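Local coordinates for hypothetical protein SpyM3_0169 (Streptococcus pyogenes, PDB 1PG6) that is of unknown function but belongs to the AIM24 mitochondrial-biogenesis family of the cupin clan and binds calcium ions in the crystal, at residues Val104-Leu115 and Val149-Ala160. Sequence-based numbering, arbitrary orientation.
Sequences VALELGEKQYRL and VMTTEGLGTLLA
Two strand-loop-strand segments of the cupin-like beta fold, 104-115 and 149-160, pair antiparallel twice, first strand 104-108 with 156-160, then 113-115 with 149-153. In the first pairing V104, L106 and L108 face A160, L158 and G156 in hydrogen-bonded pairs, with L106 N to L158 O at 2.8 Å. Each segment passes from one antiparallel sheet to the other: 156-160 runs between 103-108 and 120-124, whereas 113-115 runs between 148-153 and 183-187. The register shifts by one residue between the two pairings, where Q112 bridges the connections. Bent at chi2 (-59°), its side chain brings the amide against the backbone of T152-G154; OE1 accepts T152 OG1 at 2.6 Å in the carbonyl plane, on a lone pair, and NE2 donates to both G154 O (3.0 Å) and G109 O, which fixes the rotation of the amide. T152 OG1, placed between the backbone N and carbonyl carbon (chi1 66°), also accepts Y113 N at 3.0 Å in a nearly straight bond (175°). Apolar side chains of the two sheets meet in a sandwich-like interior: L115 and L158 reach tip to tip, CD2 to CD2 3.9 Å, while A160 CB lies beside the same L115 methyl. L108 crosses T152 at about a right angle, its CD2 3.6 Å from T152 OG1, and F120 and L123 of strand 120-124 add to this core. L106 CD1 sits over the centre of the Y113 ring. On the face of the second sheet that carries R114 and T151, R114 runs alongside T151 and NH1 reaches OG1 at 2.8 Å, slightly out of the guanidinium plane. On the face of the other sheet that carries E107 and T157, one water joins E107 OE2 to T157 OG1.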
loop_
_atom_site.group_PDB
_atom_site.type_symbol
_atom_site.label_atom_id
_atom_site.label_comp_id
_atom_site.label_asym_id
_atom_site.label_seq_id
_atom_site.Cartn_x
_atom_site.Cartn_y
_atom_site.Cartn_z
ATOM N N VAL A 104 1.319 -7.601 -6.446
ATOM C CA VAL A 104 2.238 -7.275 -7.524
ATOM C C VAL A 104 3.543 -6.822 -6.884
ATOM O O VAL A 104 3.537 -6.054 -5.920
ATOM C CB VAL A 104 1.668 -6.153 -8.444
ATOM C CG1 VAL A 104 1.345 -4.907 -7.634
ATOM C CG2 VAL A 104 2.651 -5.836 -9.556
ATOM N N ALA A 105 4.654 -7.332 -7.401
ATOM C CA ALA A 105 5.972 -6.975 -6.884
ATOM C C ALA A 105 6.597 -5.969 -7.839
ATOM O O ALA A 105 6.613 -6.179 -9.049
ATOM C CB ALA A 105 6.847 -8.217 -6.779
ATOM N N LEU A 106 7.113 -4.880 -7.289
ATOM C CA LEU A 106 7.728 -3.840 -8.092
ATOM C C LEU A 106 9.151 -3.568 -7.605
ATOM O O LEU A 106 9.378 -3.346 -6.411
ATOM C CB LEU A 106 6.874 -2.571 -8.012
ATOM C CG LEU A 106 5.434 -2.709 -8.540
ATOM C CD1 LEU A 106 4.623 -1.467 -8.191
ATOM C CD2 LEU A 106 5.459 -2.906 -10.053
ATOM N N GLU A 107 10.102 -3.602 -8.538
ATOM C CA GLU A 107 11.512 -3.367 -8.233
ATOM C C GLU A 107 11.755 -1.872 -8.065
ATOM O O GLU A 107 11.343 -1.068 -8.900
ATOM C CB GLU A 107 12.388 -3.909 -9.368
ATOM C CG GLU A 107 13.893 -3.794 -9.131
ATOM C CD GLU A 107 14.409 -4.761 -8.080
ATOM O OE1 GLU A 107 15.642 -4.815 -7.870
ATOM O OE2 GLU A 107 13.587 -5.472 -7.462
ATOM N N LEU A 108 12.431 -1.504 -6.984
ATOM C CA LEU A 108 12.702 -0.101 -6.714
ATOM C C LEU A 108 14.147 0.277 -7.021
ATOM O O LEU A 108 15.069 -0.501 -6.785
ATOM C CB LEU A 108 12.382 0.220 -5.255
ATOM C CG LEU A 108 10.982 -0.181 -4.771
ATOM C CD1 LEU A 108 10.840 0.161 -3.297
ATOM C CD2 LEU A 108 9.922 0.533 -5.592
ATOM N N GLY A 109 14.328 1.482 -7.543
ATOM C CA GLY A 109 15.654 1.963 -7.886
ATOM C C GLY A 109 15.503 3.134 -8.830
ATOM O O GLY A 109 15.193 4.242 -8.397
ATOM N N GLU A 110 15.715 2.886 -10.118
ATOM C CA GLU A 110 15.575 3.924 -11.127
ATOM C C GLU A 110 14.106 4.309 -11.157
ATOM O O GLU A 110 13.743 5.407 -11.572
ATOM C CB GLU A 110 16.000 3.402 -12.502
ATOM C CG GLU A 110 17.422 2.863 -12.573
ATOM C CD GLU A 110 17.860 2.578 -13.998
ATOM O OE1 GLU A 110 18.938 1.975 -14.188
ATOM O OE2 GLU A 110 17.125 2.964 -14.932
ATOM N N LYS A 111 13.260 3.382 -10.718
ATOM C CA LYS A 111 11.825 3.625 -10.676
ATOM C C LYS A 111 11.332 3.554 -9.235
ATOM O O LYS A 111 11.823 2.756 -8.436
ATOM C CB LYS A 111 11.087 2.595 -11.541
ATOM C CG LYS A 111 11.423 2.687 -13.026
ATOM C CD LYS A 111 10.701 1.624 -13.845
ATOM C CE LYS A 111 9.191 1.845 -13.881
ATOM N NZ LYS A 111 8.796 3.018 -14.715
ATOM N N GLN A 112 10.378 4.417 -8.910
ATOM C CA GLN A 112 9.784 4.461 -7.584
ATOM C C GLN A 112 8.290 4.580 -7.796
ATOM O O GLN A 112 7.839 4.858 -8.907
ATOM C CB GLN A 112 10.290 5.662 -6.781
ATOM C CG GLN A 112 11.782 5.634 -6.459
ATOM C CD GLN A 112 12.199 4.412 -5.658
ATOM O OE1 GLN A 112 11.450 3.917 -4.817
ATOM N NE2 GLN A 112 13.412 3.933 -5.904
ATOM N N TYR A 113 7.520 4.381 -6.733
ATOM C CA TYR A 113 6.071 4.436 -6.844
ATOM C C TYR A 113 5.378 5.118 -5.681
ATOM O O TYR A 113 5.950 5.279 -4.603
ATOM C CB TYR A 113 5.503 3.016 -6.959
ATOM C CG TYR A 113 6.043 2.213 -8.121
ATOM C CD1 TYR A 113 7.266 1.539 -8.028
ATOM C CD2 TYR A 113 5.359 2.174 -9.335
ATOM C CE1 TYR A 113 7.794 0.851 -9.120
ATOM C CE2 TYR A 113 5.879 1.494 -10.432
ATOM C CZ TYR A 113 7.092 0.840 -10.322
ATOM O OH TYR A 113 7.617 0.209 -11.422
ATOM N N ARG A 114 4.133 5.511 -5.925
ATOM C CA ARG A 114 3.280 6.110 -4.917
ATOM C C ARG A 114 2.126 5.108 -4.812
ATOM O O ARG A 114 1.780 4.447 -5.799
ATOM C CB ARG A 114 2.758 7.480 -5.366
ATOM C CG ARG A 114 3.852 8.512 -5.652
ATOM C CD ARG A 114 3.254 9.901 -5.837
ATOM N NE ARG A 114 4.159 10.842 -6.510
ATOM C CZ ARG A 114 5.145 11.509 -5.914
ATOM N NH1 ARG A 114 5.375 11.354 -4.616
ATOM N NH2 ARG A 114 5.898 12.340 -6.619
ATOM N N LEU A 115 1.555 4.972 -3.622
ATOM C CA LEU A 115 0.458 4.035 -3.413
ATOM C C LEU A 115 -0.625 4.619 -2.537
ATOM O O LEU A 115 -0.354 5.402 -1.627
ATOM C CB LEU A 115 0.948 2.757 -2.731
ATOM C CG LEU A 115 2.230 2.070 -3.189
ATOM C CD1 LEU A 115 3.429 2.814 -2.637
ATOM C CD2 LEU A 115 2.231 0.633 -2.675
ATOM N N VAL A 149 -1.066 9.241 0.883
ATOM C CA VAL A 149 -0.390 8.577 -0.222
ATOM C C VAL A 149 1.031 8.245 0.219
ATOM O O VAL A 149 1.713 9.077 0.818
ATOM C CB VAL A 149 -0.322 9.473 -1.480
ATOM C CG1 VAL A 149 0.569 8.819 -2.531
ATOM C CG2 VAL A 149 -1.726 9.683 -2.042
HETATM N N MSE A 150 1.461 7.023 -0.075
HETATM C CA MSE A 150 2.796 6.558 0.274
HETATM C C MSE A 150 3.714 6.643 -0.933
HETATM O O MSE A 150 3.322 6.294 -2.044
HETATM C CB MSE A 150 2.734 5.103 0.748
HETATM C CG MSE A 150 4.082 4.467 1.046
HETATM SE SE MSE A 150 3.912 2.581 1.451
HETATM C CE MSE A 150 2.653 2.714 2.883
ATOM N N THR A 151 4.935 7.124 -0.721
ATOM C CA THR A 151 5.909 7.217 -1.804
ATOM C C THR A 151 7.176 6.483 -1.380
ATOM O O THR A 151 7.675 6.680 -0.270
ATOM C CB THR A 151 6.252 8.686 -2.143
ATOM O OG1 THR A 151 5.097 9.330 -2.703
ATOM C CG2 THR A 151 7.387 8.746 -3.157
ATOM N N THR A 152 7.687 5.637 -2.266
ATOM C CA THR A 152 8.882 4.848 -1.990
ATOM C C THR A 152 10.173 5.544 -2.395
ATOM O O THR A 152 10.166 6.515 -3.151
ATOM C CB THR A 152 8.850 3.498 -2.738
ATOM O OG1 THR A 152 8.920 3.731 -4.152
ATOM C CG2 THR A 152 7.563 2.743 -2.424
ATOM N N GLU A 153 11.280 5.014 -1.889
ATOM C CA GLU A 153 12.609 5.530 -2.181
ATOM C C GLU A 153 13.594 4.416 -1.861
ATOM O O GLU A 153 13.301 3.539 -1.050
ATOM C CB GLU A 153 12.905 6.750 -1.306
ATOM C CG GLU A 153 14.282 7.353 -1.519
ATOM C CD GLU A 153 14.575 8.489 -0.555
ATOM O OE1 GLU A 153 14.564 8.247 0.674
ATOM O OE2 GLU A 153 14.819 9.624 -1.022
ATOM N N GLY A 154 14.751 4.440 -2.514
ATOM C CA GLY A 154 15.760 3.431 -2.252
ATOM C C GLY A 154 15.725 2.205 -3.142
ATOM O O GLY A 154 14.976 2.144 -4.118
ATOM N N LEU A 155 16.550 1.222 -2.795
ATOM C CA LEU A 155 16.635 -0.021 -3.546
ATOM C C LEU A 155 15.894 -1.126 -2.806
ATOM O O LEU A 155 15.840 -1.134 -1.577
ATOM C CB LEU A 155 18.100 -0.430 -3.734
ATOM C CG LEU A 155 19.026 0.584 -4.412
ATOM C CD1 LEU A 155 20.431 0.003 -4.508
ATOM C CD2 LEU A 155 18.505 0.923 -5.793
ATOM N N GLY A 156 15.324 -2.056 -3.561
ATOM C CA GLY A 156 14.600 -3.149 -2.943
ATOM C C GLY A 156 13.333 -3.487 -3.693
ATOM O O GLY A 156 13.117 -3.038 -4.820
ATOM N N THR A 157 12.491 -4.293 -3.064
ATOM C CA THR A 157 11.235 -4.688 -3.684
ATOM C C THR A 157 10.046 -4.175 -2.891
ATOM O O THR A 157 10.056 -4.193 -1.665
ATOM C CB THR A 157 11.107 -6.215 -3.766
ATOM O OG1 THR A 157 12.186 -6.746 -4.542
ATOM C CG2 THR A 157 9.780 -6.596 -4.412
ATOM N N LEU A 158 9.027 -3.716 -3.609
ATOM C CA LEU A 158 7.796 -3.234 -3.006
ATOM C C LEU A 158 6.711 -4.228 -3.399
ATOM O O LEU A 158 6.633 -4.633 -4.559
ATOM C CB LEU A 158 7.418 -1.855 -3.556
ATOM C CG LEU A 158 5.943 -1.450 -3.381
ATOM C CD1 LEU A 158 5.670 -1.105 -1.917
ATOM C CD2 LEU A 158 5.626 -0.248 -4.267
ATOM N N LEU A 159 5.900 -4.646 -2.437
ATOM C CA LEU A 159 4.793 -5.549 -2.735
ATOM C C LEU A 159 3.514 -4.747 -2.506
ATOM O O LEU A 159 3.280 -4.247 -1.405
ATOM C CB LEU A 159 4.801 -6.778 -1.812
ATOM C CG LEU A 159 5.990 -7.740 -1.905
ATOM C CD1 LEU A 159 5.756 -8.950 -0.999
ATOM C CD2 LEU A 159 6.174 -8.199 -3.344
ATOM N N ALA A 160 2.704 -4.603 -3.553
ATOM C CA ALA A 160 1.441 -3.881 -3.463
ATOM C C ALA A 160 0.326 -4.910 -3.614
ATOM O O ALA A 160 0.522 -5.949 -4.242
ATOM C CB ALA A 160 1.346 -2.832 -4.567
HETATM O O HOH W 1 11.565 -7.062 -7.340
HETATM O O HOH W 2 16.353 -2.700 -6.561
#